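Local atomic coordinates of isatin hydrolase (Ralstonia solanacearum, PDB entry 5NMP), a protein that hydrolyses isatin, probably opening its five-membered lactam ring to give isatinate, with manganese bound in the active site. Residues His80-Ala83 with Pro84-Ile88. Sequence-based numbering, arbitrary orientation.
Sequences HFDA and PAHWI. With MN (manganese (II) ion), chain K.
Ala-83 and His-86 meet through their backbones where a short strand ends in a 3-10 turn, a worked example of how a metal site is built from one run of chain. The N of His-86 donates to the O of Ala-83 (2.9 Å, N-H...O 158°). Trp-87 N follows with a longer bond to Pro-84 O (3.3 Å). This hydrogen-bonded turn is the compact part of the contact; His-86 CB also lies near Ala-83 O, and the peptide link itself sets Ala-83 CB beside Pro-84 CD.

Farther out the fit is looser. With CG anti to the backbone N (chi1 176°), the His-86 imidazole swings back toward the strand, its plane only 13° from that of the Asp-82 carboxylate. Its CD2 stays 3.9 Å from Asp-82 OD1, a contact without a hydrogen bond. OD1 is instead committed to manganese at 2.2 Å, as is NE2 of His-80, also at 2.2 Å. Asp-82 OD1 lies at the edge of the His-80 ring, in its plane. His-76 completes the protein ligands of the metal. The His-86 ring is held by ND1 bonding to Tyr-67 O of the second subunit, while NE2 makes a weak hydrogen bond to a succinic acid molecule, probably from the crystallisation liquor, that may mark the substrate pocket.

His-80 to His-86 are the later part of the HxGTHxDxPxH signature of the cyclase family, which begins at His-76; the turn presents its last histidine beside the metal. Strand 80-82 runs antiparallel to both its neighbours, 225-228 and 255-257, while helix 214-221 packs against Asp-82 and Trp-87.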
# COMPACT_ATOMS: atom_id res chain seq x y z
N HIS A 80 -10.08 2.02 1.75
CA HIS A 80 -9.74 0.60 1.70
C HIS A 80 -10.16 -0.10 0.41
O HIS A 80 -10.83 0.48 -0.45
CB HIS A 80 -10.34 -0.13 2.90
CG HIS A 80 -11.83 -0.27 2.85
ND1 HIS A 80 -12.68 0.60 3.50
CD2 HIS A 80 -12.62 -1.19 2.25
CE1 HIS A 80 -13.93 0.23 3.30
NE2 HIS A 80 -13.92 -0.86 2.54
N PHE A 81 -9.76 -1.36 0.31
CA PHE A 81 -9.89 -2.18 -0.89
C PHE A 81 -10.83 -3.35 -0.60
O PHE A 81 -10.70 -4.00 0.43
CB PHE A 81 -8.50 -2.67 -1.32
CG PHE A 81 -8.49 -3.61 -2.49
CD1 PHE A 81 -8.24 -3.14 -3.77
CD2 PHE A 81 -8.68 -4.97 -2.31
CE1 PHE A 81 -8.21 -4.01 -4.85
CE2 PHE A 81 -8.65 -5.85 -3.39
CZ PHE A 81 -8.42 -5.36 -4.66
N ASP A 82 -11.77 -3.61 -1.50
CA ASP A 82 -12.68 -4.75 -1.34
C ASP A 82 -12.28 -5.91 -2.25
O ASP A 82 -12.30 -5.78 -3.48
CB ASP A 82 -14.13 -4.35 -1.65
CG ASP A 82 -14.72 -3.43 -0.59
OD1 ASP A 82 -14.48 -3.64 0.62
OD2 ASP A 82 -15.45 -2.49 -0.96
N ALA A 83 -11.91 -7.04 -1.65
CA ALA A 83 -11.59 -8.24 -2.41
C ALA A 83 -12.86 -9.07 -2.65
O ALA A 83 -13.81 -8.97 -1.88
CB ALA A 83 -10.52 -9.07 -1.68
N PRO A 84 -12.88 -9.89 -3.71
CA PRO A 84 -14.09 -10.66 -4.04
C PRO A 84 -14.56 -11.59 -2.91
O PRO A 84 -15.76 -11.88 -2.82
CB PRO A 84 -13.65 -11.48 -5.26
CG PRO A 84 -12.59 -10.66 -5.89
CD PRO A 84 -11.84 -10.03 -4.75
N ALA A 85 -13.65 -12.05 -2.07
CA ALA A 85 -14.00 -12.95 -0.97
C ALA A 85 -14.89 -12.26 0.06
O ALA A 85 -15.54 -12.93 0.87
CB ALA A 85 -12.74 -13.47 -0.30
N HIS A 86 -14.92 -10.93 0.02
CA HIS A 86 -15.70 -10.14 0.96
C HIS A 86 -17.19 -10.45 0.86
O HIS A 86 -17.93 -10.33 1.84
CB HIS A 86 -15.45 -8.65 0.71
CG HIS A 86 -16.28 -7.74 1.57
ND1 HIS A 86 -16.43 -7.92 2.93
CD2 HIS A 86 -16.98 -6.62 1.26
CE1 HIS A 86 -17.20 -6.97 3.41
NE2 HIS A 86 -17.55 -6.17 2.42
N TRP A 87 -17.64 -10.86 -0.33
CA TRP A 87 -19.05 -11.15 -0.55
C TRP A 87 -19.29 -12.62 -0.88
O TRP A 87 -18.42 -13.29 -1.44
CB TRP A 87 -19.60 -10.27 -1.67
CG TRP A 87 -21.05 -9.94 -1.49
CD1 TRP A 87 -22.11 -10.53 -2.11
CD2 TRP A 87 -21.59 -8.95 -0.61
NE1 TRP A 87 -23.28 -9.96 -1.68
CE2 TRP A 87 -22.99 -8.99 -0.76
CE3 TRP A 87 -21.03 -8.03 0.28
CZ2 TRP A 87 -23.84 -8.15 -0.04
CZ3 TRP A 87 -21.87 -7.19 0.99
CH2 TRP A 87 -23.26 -7.26 0.82
N ILE A 88 -20.47 -13.11 -0.53
CA ILE A 88 -20.80 -14.53 -0.64
C ILE A 88 -20.76 -15.05 -2.08
O ILE A 88 -20.56 -16.24 -2.31
CB ILE A 88 -22.19 -14.82 -0.01
CG1 ILE A 88 -22.36 -16.31 0.28
CG2 ILE A 88 -23.31 -14.29 -0.90
CD1 ILE A 88 -23.60 -16.62 1.10
MN MN K . -15.37 -2.47 2.20